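Cwp19 (Clostridioides difficile, PDB 5OQ3) is a cell-wall protein whose TIM-barrel glycoside hydrolase domain makes up this chain, the full-length protein probably acting as a peptidoglycan hydrolase. Local coordinates at residues Q50-E53 and Y54-L57; I109-A112 and H113-M117. All blocks are in the same frame, centred on the assembly; numbering follows the deposited sequence.

Interaction 1: residues Q50-E53 and Y54-L57; sequences QKKE and YTDL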
# COMPACT_ATOMS: atom_id res chain seq x y z
N GLN A 50 1.82 10.17 21.32
CA GLN A 50 1.65 9.77 19.94
C GLN A 50 2.13 10.90 19.02
O GLN A 50 2.82 10.65 18.06
CB GLN A 50 0.18 9.43 19.62
CG GLN A 50 -0.28 8.16 20.34
CD GLN A 50 -1.74 7.79 20.12
OE1 GLN A 50 -2.58 8.65 19.83
NE2 GLN A 50 -2.06 6.52 20.34
N LYS A 51 1.79 12.13 19.35
CA LYS A 51 2.24 13.28 18.57
C LYS A 51 3.77 13.36 18.58
O LYS A 51 4.39 13.57 17.51
CB LYS A 51 1.63 14.58 19.11
CG LYS A 51 0.15 14.78 18.79
CD LYS A 51 -0.37 16.07 19.41
CE LYS A 51 -1.80 16.31 19.00
NZ LYS A 51 -2.35 17.48 19.69
N LYS A 52 4.39 13.23 19.75
CA LYS A 52 5.86 13.32 19.82
C LYS A 52 6.54 12.14 19.08
O LYS A 52 7.56 12.33 18.41
CB LYS A 52 6.31 13.41 21.27
CG LYS A 52 7.81 13.37 21.46
CD LYS A 52 8.54 14.62 20.97
CE LYS A 52 9.80 14.87 21.80
NZ LYS A 52 10.56 13.64 22.22
N GLU A 53 6.00 10.93 19.22
CA GLU A 53 6.52 9.79 18.48
C GLU A 53 6.53 10.05 16.95
O GLU A 53 7.49 9.75 16.27
CB GLU A 53 5.73 8.52 18.81
CG GLU A 53 6.08 7.91 20.14
CD GLU A 53 5.06 6.95 20.70
OE1 GLU A 53 4.01 6.70 20.08
OE2 GLU A 53 5.35 6.44 21.82
N TYR A 54 5.47 10.70 16.44
CA TYR A 54 5.39 11.02 15.03
C TYR A 54 6.39 12.08 14.59
O TYR A 54 7.10 11.89 13.58
CB TYR A 54 4.01 11.46 14.65
CG TYR A 54 3.83 11.73 13.18
CD1 TYR A 54 3.86 10.69 12.24
CD2 TYR A 54 3.66 13.02 12.72
CE1 TYR A 54 3.66 10.94 10.87
CE2 TYR A 54 3.45 13.29 11.40
CZ TYR A 54 3.46 12.24 10.47
OH TYR A 54 3.20 12.49 9.16
N THR A 55 6.47 13.17 15.35
CA THR A 55 7.41 14.22 14.93
C THR A 55 8.86 13.76 15.02
O THR A 55 9.69 14.11 14.20
CB THR A 55 7.18 15.57 15.63
OG1 THR A 55 7.21 15.38 17.04
CG2 THR A 55 5.85 16.17 15.22
N ASP A 56 9.17 12.99 16.05
CA ASP A 56 10.51 12.44 16.17
C ASP A 56 10.83 11.51 15.00
O ASP A 56 11.94 11.51 14.47
CB ASP A 56 10.64 11.63 17.47
CG ASP A 56 10.79 12.50 18.73
OD1 ASP A 56 11.00 13.75 18.63
OD2 ASP A 56 10.71 11.89 19.83
N LEU A 57 9.84 10.72 14.58
CA LEU A 57 10.01 9.84 13.43
C LEU A 57 10.25 10.66 12.15
O LEU A 57 11.20 10.41 11.42
CB LEU A 57 8.86 8.86 13.33
CG LEU A 57 8.86 7.89 12.13
CD1 LEU A 57 10.10 7.00 12.19
CD2 LEU A 57 7.59 7.06 12.12

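Interaction 2: residues I109-A112 and H113-M117; sequences IEEA and HKRGM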
# COMPACT_ATOMS: atom_id res chain seq x y z
N ILE A 109 -0.49 15.37 8.74
CA ILE A 109 -0.31 16.09 7.51
C ILE A 109 0.44 17.43 7.72
O ILE A 109 1.45 17.72 7.03
CB ILE A 109 -1.66 16.35 6.85
CG1 ILE A 109 -2.27 15.02 6.39
CG2 ILE A 109 -1.49 17.27 5.64
CD1 ILE A 109 -3.71 15.19 5.98
N GLU A 110 -0.02 18.21 8.70
CA GLU A 110 0.53 19.53 8.89
C GLU A 110 2.00 19.43 9.34
O GLU A 110 2.83 20.26 8.91
CB GLU A 110 -0.29 20.37 9.84
CG GLU A 110 -1.64 20.78 9.25
CD GLU A 110 -2.60 21.51 10.15
OE1 GLU A 110 -2.41 21.57 11.36
OE2 GLU A 110 -3.60 22.07 9.59
N GLU A 111 2.34 18.42 10.14
CA GLU A 111 3.70 18.28 10.56
C GLU A 111 4.62 17.78 9.45
O GLU A 111 5.80 18.17 9.40
CB GLU A 111 3.77 17.35 11.78
CG GLU A 111 3.10 17.97 13.02
CD GLU A 111 3.79 19.21 13.60
OE1 GLU A 111 5.01 19.30 13.45
OE2 GLU A 111 3.07 20.08 14.18
N ALA A 112 4.12 16.94 8.54
CA ALA A 112 4.87 16.61 7.35
C ALA A 112 5.11 17.84 6.50
O ALA A 112 6.24 18.11 6.08
CB ALA A 112 4.16 15.49 6.53
N HIS A 113 4.06 18.62 6.27
CA HIS A 113 4.22 19.76 5.40
C HIS A 113 5.16 20.84 5.95
O HIS A 113 5.90 21.47 5.19
CB HIS A 113 2.87 20.34 5.10
CG HIS A 113 2.06 19.49 4.16
ND1 HIS A 113 0.72 19.71 3.91
CD2 HIS A 113 2.41 18.43 3.39
CE1 HIS A 113 0.30 18.86 2.99
NE2 HIS A 113 1.31 18.06 2.65
N LYS A 114 5.14 21.04 7.28
CA LYS A 114 6.07 22.04 7.87
C LYS A 114 7.53 21.63 7.68
O LYS A 114 8.41 22.49 7.71
CB LYS A 114 5.75 22.23 9.37
CG LYS A 114 4.52 23.12 9.52
CD LYS A 114 4.24 23.50 10.97
CE LYS A 114 3.86 22.31 11.81
NZ LYS A 114 3.54 22.76 13.18
N ARG A 115 7.78 20.33 7.49
CA ARG A 115 9.11 19.82 7.24
C ARG A 115 9.40 19.65 5.72
O ARG A 115 10.40 19.05 5.35
CB ARG A 115 9.28 18.49 7.95
CG ARG A 115 9.35 18.62 9.45
CD ARG A 115 9.18 17.27 10.11
NE ARG A 115 9.33 17.39 11.54
CZ ARG A 115 8.43 17.90 12.37
NH1 ARG A 115 7.24 18.32 11.95
NH2 ARG A 115 8.71 17.99 13.67
N GLY A 116 8.56 20.19 4.85
CA GLY A 116 8.78 20.08 3.42
C GLY A 116 8.62 18.68 2.88
O GLY A 116 9.21 18.35 1.84
N MET A 117 7.82 17.85 3.57
CA MET A 117 7.59 16.48 3.16
C MET A 117 6.18 16.33 2.62
O MET A 117 5.25 16.93 3.14
CB MET A 117 7.76 15.52 4.32
CG MET A 117 9.14 15.60 4.96
SD MET A 117 9.41 14.74 6.47
CE MET A 117 9.64 13.07 5.90
O HOH W 1 7.01 20.16 15.11

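Interaction 1: residues Q50-E53 and Y54-L57
K52 and D56, one helical turn apart on helix 47-63, form an i to i+4 salt bridge on the solvent side of the helix: K52 NZ lies 3.0 Å from D56 OD2 and meets it on its syn lone pair. The lysine gets there by folding. With CG anti to the backbone N (chi1 174°), its chain sets off beside the carbonyl carbon and bends at each later torsion, so that CD passes alongside the carboxylate, 3.5 Å from D56 OD1. The aspartate answers with CG beside its own backbone N, which brings the carboxylate back over the preceding turn, CG 3.3 Å from K52 O. This side is looser, since K52 is exposed and a single charged pair spans the turn.

The opposing side is packed and anchored. Y54 and L57 are buried: the Y54 ring meets W40 edge to face and lies on F107, its hydroxyl is hydrogen-bonded to L108 O, and L57 packs on A364 and A368. Q50 is also buried, its amide held by Y102, T43 and L92. At the margins, E53 OE2 turns to T43 OG1 and K51 pairs with E47.

Between the two sides run the regular i+4 backbone bonds. The straightest are T55 N to K51 O (3.0 Å, 166°) and D56 N to K52 O (2.9 Å, 164°). T55 OG1 hovers 3.4 Å from both K51 O and K52 O; either bond would be weak, and its one proton is not assigned.

As the helix of a beta-alpha-beta unit of the TIM barrel, between strands 27-32 and 68-74, this segment is amphipathic. The chemistry implies that packing and buried polar anchors (Y54 OH, the Q50 amide) fix the helix, whereas the K52-D56 pair, at the solvent side, probably adds only modest stability.

Interaction 2: residues I109-A112 and H113-M117
E111 reaches two cations of the next turn with its two carboxylate oxygens. OE1 takes R115 NH1 at 2.9 Å through its anti lone pair, a nearly straight bond (164°) lying in the guanidinium plane, although the carboxylate and guanidinium planes are 59° apart. OE2 takes K114 NZ, also at 2.9 Å, from above the carboxylate plane. The glutamate chain bends about its CB-CG bond (chi2 -66°), which folds its end back toward both partners. R115 NH1 has a second bond, to E111 O at 2.9 Å, with the carbonyl oxygen at the guanidinium edge and the donor above the carbonyl plane.

Next to this network, a water accepts from R115 NH2 and donates to E111 OE1, bridging the pair. R115 NE is engaged by D59 of helix 47-63, a second anion that fixes the guanidinium's rotation. Around the helix, the H113 ring has I109 O over one face, and I109 CG2 runs beside it, 3.6 Å from CE1; D185 holds H113 NE2.

Further out, a Schellman motif ends helix 104-114: M117 N bonds to A112 O (3.0 Å) and G116 N to H113 O, with G116 as the C-prime residue at positive phi. The chain then turns into barrel strand 118-123.

With two cations and a water around one carboxylate, E111 is probably kept ionised, and R115, bonded to E111 O near the helix's C-terminal end, would partly offset the negative end of the helix dipole.

Interactions 1 and 2 lie on adjacent outer helices of the TIM barrel, 47-63 and 104-114, with centres about 12 Å apart, and they touch directly. T55 is the main junction: its CB lies 3.5 Å from R115 NH2 and its CG2 3.7 Å from E111 OE1, so the methyl-bearing side chain of interaction 1 borders the salt-bridge network of interaction 2. Y54 adds apolar packing, its CE2 4.1 Å from E111 CB. Their centres lie on the same side of the chain's centre, about 22 and 21 Å from it, and together the contacts join neighbouring helices of the barrel's outer layer.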